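Local coordinates for protein CT_858 (Chlamydia trachomatis, PDB 3DOR) that breaks down proteins as a secreted chlamydial protease, probably of the serine endopeptidase type, and forms a dimer in its mature state, at residues B[493-498]-B[511-517]; B[488-494]-B[525-529]; B[354-358]-B[448-454]. All blocks are in the same frame, centred on the assembly; numbering follows the deposited sequence.

Overall arrangement
Coming from the N terminus, past the N-terminal helices and the PDZ region, the chain first reaches contact 3. There the loop after helix 346-354 meets the loop leading into strand 457-461, closing a long excursion rich in helix. Only after that loop is shut does contact 2 open, at residues 488-494 behind strand 483-486. Contact 1 starts within the same loop, sharing G493 and G494, and is completed when the hairpin returns at 511-517. Contact 2 then closes around it at 525-529, ahead of strand 534-535. Contacts 1 and 2 touch through L516 and A517 against E526 and I525, and share a water; contact 3 stands apart, its centre about 29 Å from that of contact 1 and about 27 Å from that of contact 2.

Contact 1 of 3, residues B[493-498]-B[511-517]; sequences GGFVFN and SLTGSLA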
ATOM      1  N   GLY B 493       1.294 -17.910 -14.815  1.00 28.19           N
ATOM      2  CA  GLY B 493       1.493 -18.915 -13.783  1.00 28.30           C
ATOM      3  C   GLY B 493       2.252 -18.623 -12.508  1.00 29.32           C
ATOM      4  O   GLY B 493       3.160 -19.377 -12.144  1.00 30.51           O
ATOM      5  N   GLY B 494       1.874 -17.553 -11.818  1.00 30.20           N
ATOM      6  CA  GLY B 494       2.522 -17.187 -10.569  1.00 29.73           C
ATOM      7  C   GLY B 494       1.712 -16.070  -9.938  1.00 31.96           C
ATOM      8  O   GLY B 494       0.902 -15.444 -10.626  1.00 33.39           O
ATOM      9  N   PHE B 495       1.908 -15.802  -8.649  1.00 31.08           N
ATOM     10  CA  PHE B 495       1.143 -14.737  -8.020  1.00 30.55           C
ATOM     11  C   PHE B 495       1.811 -13.398  -8.287  1.00 31.19           C
ATOM     12  O   PHE B 495       3.039 -13.326  -8.396  1.00 28.43           O
ATOM     13  CB  PHE B 495       0.991 -14.993  -6.507  1.00 32.72           C
ATOM     14  CG  PHE B 495       2.225 -14.675  -5.683  1.00 32.73           C
ATOM     15  CD1 PHE B 495       2.522 -13.364  -5.321  1.00 34.92           C
ATOM     16  CD2 PHE B 495       3.059 -15.693  -5.235  1.00 34.10           C
ATOM     17  CE1 PHE B 495       3.634 -13.073  -4.519  1.00 36.32           C
ATOM     18  CE2 PHE B 495       4.178 -15.415  -4.428  1.00 35.46           C
ATOM     19  CZ  PHE B 495       4.462 -14.104  -4.072  1.00 35.77           C
ATOM     20  N   VAL B 496       1.000 -12.345  -8.418  1.00 31.35           N
ATOM     21  CA  VAL B 496       1.527 -11.002  -8.662  1.00 31.65           C
ATOM     22  C   VAL B 496       1.730 -10.214  -7.397  1.00 29.16           C
ATOM     23  O   VAL B 496       1.156 -10.522  -6.370  1.00 29.15           O
ATOM     24  CB  VAL B 496       0.593 -10.103  -9.509  1.00 31.52           C
ATOM     25  CG1 VAL B 496       0.894 -10.265 -10.937  1.00 33.95           C
ATOM     26  CG2 VAL B 496      -0.867 -10.398  -9.201  1.00 31.34           C
ATOM     27  N   PHE B 497       2.549  -9.174  -7.502  1.00 29.41           N
ATOM     28  CA  PHE B 497       2.799  -8.268  -6.396  1.00 28.60           C
ATOM     29  C   PHE B 497       3.216  -6.962  -7.051  1.00 28.52           C
ATOM     30  O   PHE B 497       3.815  -6.971  -8.125  1.00 29.11           O
ATOM     31  CB  PHE B 497       3.860  -8.830  -5.433  1.00 27.65           C
ATOM     32  CG  PHE B 497       5.264  -8.858  -5.982  1.00 28.87           C
ATOM     33  CD1 PHE B 497       6.101  -7.753  -5.855  1.00 28.00           C
ATOM     34  CD2 PHE B 497       5.766 -10.015  -6.573  1.00 28.16           C
ATOM     35  CE1 PHE B 497       7.426  -7.806  -6.307  1.00 29.84           C
ATOM     36  CE2 PHE B 497       7.083 -10.079  -7.028  1.00 27.36           C
ATOM     37  CZ  PHE B 497       7.918  -8.972  -6.893  1.00 28.04           C
ATOM     38  N   ASN B 498       2.850  -5.844  -6.439  1.00 27.44           N
ATOM     39  CA  ASN B 498       3.168  -4.541  -7.004  1.00 29.84           C
ATOM     40  C   ASN B 498       4.224  -3.784  -6.216  1.00 29.50           C
ATOM     41  O   ASN B 498       4.322  -3.901  -4.994  1.00 27.86           O
ATOM     42  CB  ASN B 498       1.903  -3.687  -7.091  1.00 32.08           C
ATOM     43  CG  ASN B 498       0.830  -4.328  -7.953  1.00 38.13           C
ATOM     44  OD1 ASN B 498       0.983  -4.445  -9.165  1.00 39.69           O
ATOM     45  ND2 ASN B 498      -0.258  -4.758  -7.325  1.00 41.22           N
ATOM     46  N   SER B 511       4.412  -4.195 -11.697  1.00 28.61           N
ATOM     47  CA  SER B 511       3.914  -5.441 -11.141  1.00 27.64           C
ATOM     48  C   SER B 511       4.886  -6.520 -11.589  1.00 27.63           C
ATOM     49  O   SER B 511       5.383  -6.484 -12.717  1.00 25.60           O
ATOM     50  CB  SER B 511       2.500  -5.737 -11.647  1.00 26.71           C
ATOM     51  OG  SER B 511       2.460  -5.772 -13.060  1.00 32.03           O
ATOM     52  N   LEU B 512       5.176  -7.457 -10.689  1.00 28.13           N
ATOM     53  CA  LEU B 512       6.099  -8.550 -10.965  1.00 27.13           C
ATOM     54  C   LEU B 512       5.497  -9.858 -10.465  1.00 27.87           C
ATOM     55  O   LEU B 512       4.452  -9.858  -9.813  1.00 27.45           O
ATOM     56  CB  LEU B 512       7.445  -8.284 -10.279  1.00 27.06           C
ATOM     57  CG  LEU B 512       8.211  -7.071 -10.830  1.00 30.57           C
ATOM     58  CD1 LEU B 512       9.408  -6.756  -9.942  1.00 31.82           C
ATOM     59  CD2 LEU B 512       8.657  -7.352 -12.272  1.00 30.79           C
ATOM     60  N   THR B 513       6.172 -10.964 -10.762  1.00 27.23           N
ATOM     61  CA  THR B 513       5.708 -12.299 -10.389  1.00 26.95           C
ATOM     62  C   THR B 513       6.609 -12.919  -9.335  1.00 27.58           C
ATOM     63  O   THR B 513       7.816 -13.058  -9.546  1.00 27.31           O
ATOM     64  CB  THR B 513       5.662 -13.185 -11.639  1.00 25.49           C
ATOM     65  OG1 THR B 513       4.885 -12.511 -12.634  1.00 25.62           O
ATOM     66  CG2 THR B 513       5.036 -14.555 -11.337  1.00 22.50           C
ATOM     67  N   GLY B 514       6.014 -13.298  -8.205  1.00 26.77           N
ATOM     68  CA  GLY B 514       6.781 -13.862  -7.108  1.00 25.67           C
ATOM     69  C   GLY B 514       6.833 -15.368  -6.963  1.00 27.06           C
ATOM     70  O   GLY B 514       7.366 -15.871  -5.969  1.00 26.62           O
ATOM     71  N   SER B 515       6.290 -16.099  -7.931  1.00 26.66           N
ATOM     72  CA  SER B 515       6.321 -17.555  -7.854  1.00 26.14           C
ATOM     73  C   SER B 515       6.084 -18.207  -9.206  1.00 27.09           C
ATOM     74  O   SER B 515       5.687 -17.548 -10.164  1.00 27.42           O
ATOM     75  CB  SER B 515       5.242 -18.049  -6.899  1.00 26.81           C
ATOM     76  OG  SER B 515       3.974 -17.904  -7.511  1.00 27.91           O
ATOM     77  N   LEU B 516       6.356 -19.506  -9.275  1.00 27.15           N
ATOM     78  CA  LEU B 516       6.118 -20.283 -10.484  1.00 28.72           C
ATOM     79  C   LEU B 516       5.282 -21.484 -10.075  1.00 28.60           C
ATOM     80  O   LEU B 516       5.739 -22.339  -9.319  1.00 31.84           O
ATOM     81  CB  LEU B 516       7.419 -20.788 -11.109  1.00 28.20           C
ATOM     82  CG  LEU B 516       8.159 -19.914 -12.115  1.00 32.13           C
ATOM     83  CD1 LEU B 516       9.341 -20.708 -12.664  1.00 32.60           C
ATOM     84  CD2 LEU B 516       7.227 -19.493 -13.252  1.00 31.15           C
ATOM     85  N   ALA B 517       4.050 -21.540 -10.557  1.00 29.04           N
ATOM     86  CA  ALA B 517       3.181 -22.662 -10.240  1.00 29.03           C
ATOM     87  C   ALA B 517       3.627 -23.888 -11.023  1.00 29.40           C
ATOM     88  O   ALA B 517       4.097 -23.775 -12.166  1.00 26.12           O
ATOM     89  CB  ALA B 517       1.749 -22.324 -10.591  1.00 28.54           C
TER
HETATM   90  O   HOH W   1       4.198 -21.521 -13.693  1.00 23.90           O
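F495 and F497 each hold CG between the backbone N and the carbonyl carbon (chi1 77° and 70°), which folds both rings back against 511-517. The F495 ring lies on G514: the glycine CA sits over one ring face, off toward the rim and 4.1 Å from the centroid, a CH-pi contact for which a residue without a CB leaves room. F497 brings CZ to within 3.5 Å of L512 CB, the two side chains crossing at a slant, while G514 N comes in at the ring edge, in its plane.

Underneath runs an antiparallel beta hairpin. F497 and L512 form its hydrogen-bonded pair, L512 N to F497 O at 2.9 Å and F497 N to L512 O at 3.1 Å. The non-hydrogen-bonded pairs V496-T513 and N498-S511 flank it and put their side chains on the other face, where N498 OD1 rests on S511 CB. G514 N then bonds F495 O at 3.0 Å, and here regular pairing gives out: F495 N donates to the hydroxyl S515 OG, 3.2 Å away, an atom also bonded to H366. Main-chain bonding resumes with A517 N to G493 O at 2.8 Å, and a water donates to both G493 O and A517 O.

The hairpin belongs to an antiparallel sheet in which 507-518 pairs also with strands 75-78 and 361-368. Helix 2-20 packs L17 and L18 on L512, K21 makes a cation-pi contact with F497, and L516 packs on L206 of the second subunit.

Contact 2 of 3, residues B[488-494]-B[525-529]; sequences RTAGAGG and IENIG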
ATOM      1  N   ARG B 488      -6.619 -22.874 -25.236  1.00 23.64           N
ATOM      2  CA  ARG B 488      -5.591 -22.777 -24.205  1.00 21.97           C
ATOM      3  C   ARG B 488      -5.574 -21.428 -23.486  1.00 21.15           C
ATOM      4  O   ARG B 488      -5.667 -20.373 -24.123  1.00 19.31           O
ATOM      5  CB  ARG B 488      -4.223 -23.048 -24.858  1.00 22.34           C
ATOM      6  CG  ARG B 488      -3.016 -22.965 -23.948  1.00 22.77           C
ATOM      7  CD  ARG B 488      -1.703 -23.177 -24.749  1.00 24.72           C
ATOM      8  NE  ARG B 488      -1.626 -24.507 -25.360  1.00 22.47           N
ATOM      9  CZ  ARG B 488      -1.201 -25.604 -24.739  1.00 23.17           C
ATOM     10  NH1 ARG B 488      -0.799 -25.549 -23.477  1.00 22.14           N
ATOM     11  NH2 ARG B 488      -1.204 -26.771 -25.373  1.00 23.47           N
ATOM     12  N   THR B 489      -5.437 -21.465 -22.159  1.00 20.59           N
ATOM     13  CA  THR B 489      -5.396 -20.241 -21.363  1.00 22.46           C
ATOM     14  C   THR B 489      -4.061 -19.497 -21.553  1.00 26.53           C
ATOM     15  O   THR B 489      -3.081 -20.064 -22.055  1.00 25.91           O
ATOM     16  CB  THR B 489      -5.646 -20.545 -19.852  1.00 24.46           C
ATOM     17  OG1 THR B 489      -4.609 -21.397 -19.348  1.00 25.04           O
ATOM     18  CG2 THR B 489      -7.011 -21.254 -19.659  1.00 19.66           C
ATOM     19  N   ALA B 490      -4.032 -18.230 -21.146  1.00 25.75           N
ATOM     20  CA  ALA B 490      -2.857 -17.371 -21.306  1.00 25.30           C
ATOM     21  C   ALA B 490      -1.552 -17.832 -20.673  1.00 26.13           C
ATOM     22  O   ALA B 490      -0.499 -17.790 -21.309  1.00 26.09           O
ATOM     23  CB  ALA B 490      -3.179 -15.971 -20.821  1.00 25.58           C
ATOM     24  N   GLY B 491      -1.606 -18.241 -19.415  1.00 25.28           N
ATOM     25  CA  GLY B 491      -0.400 -18.687 -18.756  1.00 26.37           C
ATOM     26  C   GLY B 491       0.290 -17.654 -17.884  1.00 27.59           C
ATOM     27  O   GLY B 491       1.469 -17.340 -18.087  1.00 26.67           O
ATOM     28  N   ALA B 492      -0.451 -17.077 -16.945  1.00 27.34           N
ATOM     29  CA  ALA B 492       0.143 -16.135 -15.994  1.00 25.88           C
ATOM     30  C   ALA B 492       0.266 -17.062 -14.784  1.00 26.91           C
ATOM     31  O   ALA B 492      -0.564 -17.034 -13.873  1.00 28.82           O
ATOM     32  CB  ALA B 492      -0.813 -14.979 -15.709  1.00 25.32           C
ATOM     33  N   GLY B 493       1.294 -17.910 -14.815  1.00 28.19           N
ATOM     34  CA  GLY B 493       1.493 -18.915 -13.783  1.00 28.30           C
ATOM     35  C   GLY B 493       2.252 -18.623 -12.508  1.00 29.32           C
ATOM     36  O   GLY B 493       3.160 -19.377 -12.144  1.00 30.51           O
ATOM     37  N   GLY B 494       1.874 -17.553 -11.818  1.00 30.20           N
ATOM     38  CA  GLY B 494       2.522 -17.187 -10.569  1.00 29.73           C
ATOM     39  C   GLY B 494       1.712 -16.070  -9.938  1.00 31.96           C
ATOM     40  O   GLY B 494       0.902 -15.444 -10.626  1.00 33.39           O
ATOM     41  N   ILE B 525       2.973 -23.327 -15.599  1.00 26.66           N
ATOM     42  CA  ILE B 525       1.814 -22.681 -16.202  1.00 25.88           C
ATOM     43  C   ILE B 525       2.233 -21.438 -16.982  1.00 25.60           C
ATOM     44  O   ILE B 525       1.634 -21.118 -18.004  1.00 25.32           O
ATOM     45  CB  ILE B 525       0.769 -22.263 -15.121  1.00 29.64           C
ATOM     46  CG1 ILE B 525       0.316 -23.492 -14.337  1.00 28.98           C
ATOM     47  CG2 ILE B 525      -0.457 -21.605 -15.777  1.00 24.31           C
ATOM     48  CD1 ILE B 525      -0.280 -24.559 -15.212  1.00 36.35           C
ATOM     49  N   GLU B 526       3.262 -20.748 -16.492  1.00 25.19           N
ATOM     50  CA  GLU B 526       3.773 -19.528 -17.125  1.00 25.35           C
ATOM     51  C   GLU B 526       3.918 -19.693 -18.639  1.00 24.01           C
ATOM     52  O   GLU B 526       4.554 -20.640 -19.093  1.00 24.60           O
ATOM     53  CB  GLU B 526       5.135 -19.157 -16.517  1.00 24.45           C
ATOM     54  CG  GLU B 526       5.666 -17.786 -16.921  1.00 25.17           C
ATOM     55  CD  GLU B 526       4.778 -16.644 -16.453  1.00 26.37           C
ATOM     56  OE1 GLU B 526       3.959 -16.861 -15.536  1.00 28.43           O
ATOM     57  OE2 GLU B 526       4.907 -15.519 -16.993  1.00 25.04           O
ATOM     58  N   ASN B 527       3.315 -18.780 -19.402  1.00 23.04           N
ATOM     59  CA  ASN B 527       3.370 -18.801 -20.868  1.00 24.88           C
ATOM     60  C   ASN B 527       2.634 -19.940 -21.562  1.00 24.33           C
ATOM     61  O   ASN B 527       1.851 -19.705 -22.483  1.00 26.03           O
ATOM     62  CB  ASN B 527       4.830 -18.822 -21.349  1.00 24.72           C
ATOM     63  CG  ASN B 527       5.552 -17.536 -21.046  1.00 25.21           C
ATOM     64  OD1 ASN B 527       5.190 -16.472 -21.553  1.00 26.23           O
ATOM     65  ND2 ASN B 527       6.575 -17.619 -20.204  1.00 25.84           N
ATOM     66  N   ILE B 528       2.914 -21.167 -21.131  1.00 26.08           N
ATOM     67  CA  ILE B 528       2.322 -22.376 -21.707  1.00 29.41           C
ATOM     68  C   ILE B 528       0.817 -22.517 -21.457  1.00 28.34           C
ATOM     69  O   ILE B 528       0.108 -23.136 -22.241  1.00 27.46           O
ATOM     70  CB  ILE B 528       3.017 -23.645 -21.152  1.00 31.47           C
ATOM     71  CG1 ILE B 528       4.519 -23.577 -21.418  1.00 34.77           C
ATOM     72  CG2 ILE B 528       2.445 -24.886 -21.813  1.00 37.40           C
ATOM     73  CD1 ILE B 528       4.872 -23.326 -22.863  1.00 29.40           C
ATOM     74  N   GLY B 529       0.345 -21.959 -20.350  1.00 26.54           N
ATOM     75  CA  GLY B 529      -1.064 -22.039 -20.038  1.00 25.40           C
ATOM     76  C   GLY B 529      -1.590 -23.437 -19.808  1.00 25.01           C
ATOM     77  O   GLY B 529      -0.835 -24.394 -19.611  1.00 23.86           O
TER
HETATM   78  O   HOH W   2       2.595 -14.678 -18.014  1.00 36.95           O
HETATM   79  O   HOH W   1       4.198 -21.521 -13.693  1.00 23.90           O
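R488 and I528 lie side by side, and the direct hydrogen bonds start here: R488 NH1 donates to I528 O at 2.9 Å, the oxygen tilted 18° out of the guanidinium plane. Deeper in, N527 N donates to G491 O at 2.7 Å. E526 has CG anti to the backbone N (chi1 -170°) and bends at chi2 (63°), curling its carboxylate back so that OE1 takes a weak bond from G493 N at 3.0 Å. OE2 is salt-bridged to K28.

Waters add further links. One accepts from I525 N at 2.9 Å and also holds G493 O; a second sits between G491 O and E526 OE2.

Close backbone packing is the third element. The CA atoms of G491 and G529 come within 3.6 Å, G529 CA points a C-H at T489 O, and I525 CB leans on G493 CA at 3.7 Å.

The contact joins the loop between strands 483-486 and 496-499 to that between 507-518 and 534-535, with helix 25-32 packing W27 and Y31 on I528. Its glycines, without a CB, let main chain press on main chain, while R488 and E526 add side-chain bonds. G491 O, G493 N, G493 O and I525 N find partners across the contact or in water; D470 takes G491 N and A492 N.

Contact 3 of 3, residues B[354-358]-B[448-454]; sequences SMLTD and HPRVQYS
Two straight backbone bonds join these loops, H448 N to S354 O and Y453 N to M355 O, both 2.8 Å long, with each donor standing above the carbonyl plane. M355 is the main side chain between them. It runs out beside H448 with CG anti to the carbonyl carbon and chi2 extended (-178°), so that SD comes over one face of the imidazole, 4.5 Å from the ring centroid, in a sulfur-aromatic contact. Its CG presses on V451 CG2 at 3.4 Å, tighter than usual for two carbons.

In fold terms, 354-358 links helix 346-354 to strand 361-368. The loop 448-454 feeds strand 457-461 of the mixed sheet in the S41 peptidase region. L356 and Y453 touch I336 and L334 of that sheet, and helix 316-330 packs on M355 and Y453.

The 448-454 turn is pinned by its own histidine: with CG anti to N (chi1 -173°), H448 ND1 accepts from both R450 N and V451 N, each at 3.0 Å and neither in the imidazole plane. Q452 NE2 adds a further bond within the turn, reaching H448 O at 2.8 Å almost in line with the C=O bond. Q452 CB lies against T357 O at 3.2 Å, and a water donates to both D358 O and Q452 OE1.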
ATOM      1  N   SER B 354     -14.330 -25.316  -3.961  1.00 22.20           N
ATOM      2  CA  SER B 354     -14.841 -26.140  -2.866  1.00 23.82           C
ATOM      3  C   SER B 354     -16.331 -26.456  -3.013  1.00 22.49           C
ATOM      4  O   SER B 354     -16.815 -27.440  -2.463  1.00 23.37           O
ATOM      5  CB  SER B 354     -14.585 -25.468  -1.503  1.00 22.48           C
ATOM      6  OG  SER B 354     -15.558 -24.483  -1.227  1.00 26.33           O
ATOM      7  N   MET B 355     -17.058 -25.648  -3.773  1.00 23.40           N
ATOM      8  CA  MET B 355     -18.477 -25.900  -3.946  1.00 23.69           C
ATOM      9  C   MET B 355     -18.803 -26.669  -5.223  1.00 25.57           C
ATOM     10  O   MET B 355     -19.973 -26.965  -5.504  1.00 20.86           O
ATOM     11  CB  MET B 355     -19.242 -24.579  -3.910  1.00 24.89           C
ATOM     12  CG  MET B 355     -19.150 -23.877  -2.554  1.00 25.31           C
ATOM     13  SD  MET B 355     -20.095 -22.339  -2.478  1.00 29.37           S
ATOM     14  CE  MET B 355     -18.831 -21.138  -2.599  1.00 25.99           C
ATOM     15  N   LEU B 356     -17.769 -27.016  -5.984  1.00 24.06           N
ATOM     16  CA  LEU B 356     -17.978 -27.738  -7.230  1.00 24.37           C
ATOM     17  C   LEU B 356     -17.464 -29.163  -7.188  1.00 25.80           C
ATOM     18  O   LEU B 356     -17.184 -29.758  -8.230  1.00 25.32           O
ATOM     19  CB  LEU B 356     -17.303 -26.996  -8.369  1.00 22.71           C
ATOM     20  CG  LEU B 356     -17.816 -25.575  -8.599  1.00 24.11           C
ATOM     21  CD1 LEU B 356     -16.887 -24.856  -9.569  1.00 19.08           C
ATOM     22  CD2 LEU B 356     -19.239 -25.632  -9.128  1.00 18.38           C
ATOM     23  N   THR B 357     -17.328 -29.710  -5.985  1.00 26.12           N
ATOM     24  CA  THR B 357     -16.841 -31.074  -5.840  1.00 26.76           C
ATOM     25  C   THR B 357     -17.312 -31.707  -4.539  1.00 27.67           C
ATOM     26  O   THR B 357     -17.643 -31.003  -3.584  1.00 28.35           O
ATOM     27  CB  THR B 357     -15.306 -31.118  -5.864  1.00 26.28           C
ATOM     28  OG1 THR B 357     -14.872 -32.479  -5.759  1.00 27.75           O
ATOM     29  CG2 THR B 357     -14.728 -30.314  -4.698  1.00 27.49           C
ATOM     30  N   ASP B 358     -17.350 -33.039  -4.514  1.00 27.80           N
ATOM     31  CA  ASP B 358     -17.744 -33.781  -3.319  1.00 29.12           C
ATOM     32  C   ASP B 358     -16.544 -34.593  -2.825  1.00 29.73           C
ATOM     33  O   ASP B 358     -16.642 -35.354  -1.860  1.00 31.74           O
ATOM     34  CB  ASP B 358     -18.941 -34.701  -3.613  1.00 29.60           C
ATOM     35  CG  ASP B 358     -18.644 -35.750  -4.680  1.00 32.67           C
ATOM     36  OD1 ASP B 358     -17.602 -35.651  -5.360  1.00 35.09           O
ATOM     37  OD2 ASP B 358     -19.470 -36.670  -4.850  1.00 33.62           O
ATOM     38  N   HIS B 448     -16.794 -28.048   0.226  1.00 27.62           N
ATOM     39  CA  HIS B 448     -17.548 -27.141   1.082  1.00 28.28           C
ATOM     40  C   HIS B 448     -18.435 -28.056   1.924  1.00 29.30           C
ATOM     41  O   HIS B 448     -18.915 -29.077   1.442  1.00 26.22           O
ATOM     42  CB  HIS B 448     -18.389 -26.202   0.211  1.00 26.94           C
ATOM     43  CG  HIS B 448     -19.091 -25.119   0.968  1.00 27.29           C
ATOM     44  ND1 HIS B 448     -20.306 -25.311   1.591  1.00 28.69           N
ATOM     45  CD2 HIS B 448     -18.762 -23.822   1.184  1.00 26.90           C
ATOM     46  CE1 HIS B 448     -20.695 -24.179   2.154  1.00 28.82           C
ATOM     47  NE2 HIS B 448     -19.774 -23.260   1.921  1.00 28.19           N
ATOM     48  N   PRO B 449     -18.644 -27.715   3.202  1.00 31.08           N
ATOM     49  CA  PRO B 449     -19.482 -28.575   4.041  1.00 32.90           C
ATOM     50  C   PRO B 449     -20.966 -28.640   3.661  1.00 34.54           C
ATOM     51  O   PRO B 449     -21.591 -29.684   3.829  1.00 37.28           O
ATOM     52  CB  PRO B 449     -19.253 -28.007   5.449  1.00 30.99           C
ATOM     53  CG  PRO B 449     -19.051 -26.536   5.175  1.00 31.36           C
ATOM     54  CD  PRO B 449     -18.127 -26.565   3.966  1.00 30.15           C
ATOM     55  N   ARG B 450     -21.520 -27.550   3.132  1.00 35.69           N
ATOM     56  CA  ARG B 450     -22.941 -27.507   2.778  1.00 37.19           C
ATOM     57  C   ARG B 450     -23.292 -27.656   1.297  1.00 36.85           C
ATOM     58  O   ARG B 450     -24.229 -28.383   0.955  1.00 35.43           O
ATOM     59  CB  ARG B 450     -23.577 -26.203   3.264  1.00 41.75           C
ATOM     60  CG  ARG B 450     -23.258 -25.787   4.691  1.00 50.48           C
ATOM     61  CD  ARG B 450     -24.150 -24.609   5.092  1.00 57.74           C
ATOM     62  NE  ARG B 450     -23.514 -23.697   6.041  1.00 64.11           N
ATOM     63  CZ  ARG B 450     -24.129 -22.660   6.609  1.00 67.49           C
ATOM     64  NH1 ARG B 450     -25.404 -22.403   6.328  1.00 68.49           N
ATOM     65  NH2 ARG B 450     -23.469 -21.871   7.451  1.00 68.66           N
ATOM     66  N   VAL B 451     -22.580 -26.955   0.417  1.00 33.95           N
ATOM     67  CA  VAL B 451     -22.902 -27.048  -0.999  1.00 32.18           C
ATOM     68  C   VAL B 451     -21.774 -27.659  -1.810  1.00 30.40           C
ATOM     69  O   VAL B 451     -20.638 -27.171  -1.808  1.00 29.66           O
ATOM     70  CB  VAL B 451     -23.334 -25.655  -1.578  1.00 34.42           C
ATOM     71  CG1 VAL B 451     -23.584 -24.677  -0.438  1.00 33.25           C
ATOM     72  CG2 VAL B 451     -22.309 -25.116  -2.543  1.00 36.06           C
ATOM     73  N   GLN B 452     -22.107 -28.751  -2.494  1.00 28.93           N
ATOM     74  CA  GLN B 452     -21.161 -29.498  -3.313  1.00 29.42           C
ATOM     75  C   GLN B 452     -21.804 -29.955  -4.623  1.00 30.38           C
ATOM     76  O   GLN B 452     -22.592 -30.896  -4.621  1.00 35.49           O
ATOM     77  CB  GLN B 452     -20.690 -30.760  -2.569  1.00 28.64           C
ATOM     78  CG  GLN B 452     -20.039 -30.548  -1.203  1.00 30.07           C
ATOM     79  CD  GLN B 452     -19.884 -31.860  -0.440  1.00 31.61           C
ATOM     80  OE1 GLN B 452     -19.992 -32.937  -1.023  1.00 34.28           O
ATOM     81  NE2 GLN B 452     -19.617 -31.772   0.862  1.00 31.36           N
ATOM     82  N   TYR B 453     -21.487 -29.320  -5.743  1.00 28.05           N
ATOM     83  CA  TYR B 453     -22.062 -29.790  -6.996  1.00 25.94           C
ATOM     84  C   TYR B 453     -21.277 -31.054  -7.361  1.00 25.55           C
ATOM     85  O   TYR B 453     -20.046 -31.021  -7.447  1.00 25.98           O
ATOM     86  CB  TYR B 453     -21.914 -28.743  -8.089  1.00 23.15           C
ATOM     87  CG  TYR B 453     -22.737 -29.057  -9.322  1.00 25.18           C
ATOM     88  CD1 TYR B 453     -24.128 -28.976  -9.293  1.00 25.36           C
ATOM     89  CD2 TYR B 453     -22.125 -29.438 -10.517  1.00 24.96           C
ATOM     90  CE1 TYR B 453     -24.891 -29.266 -10.419  1.00 23.73           C
ATOM     91  CE2 TYR B 453     -22.881 -29.731 -11.648  1.00 23.76           C
ATOM     92  CZ  TYR B 453     -24.261 -29.641 -11.589  1.00 22.73           C
ATOM     93  OH  TYR B 453     -25.015 -29.917 -12.702  1.00 22.22           O
ATOM     94  N   SER B 454     -21.975 -32.166  -7.574  1.00 23.21           N
ATOM     95  CA  SER B 454     -21.299 -33.422  -7.886  1.00 23.27           C
ATOM     96  C   SER B 454     -21.656 -34.012  -9.236  1.00 23.53           C
ATOM     97  O   SER B 454     -21.307 -35.147  -9.517  1.00 24.52           O
ATOM     98  CB  SER B 454     -21.588 -34.464  -6.793  1.00 24.92           C
ATOM     99  OG  SER B 454     -22.988 -34.695  -6.663  1.00 26.21           O
TER
HETATM  100  O   HOH W   3     -18.455 -34.936   0.325  1.00 41.20           O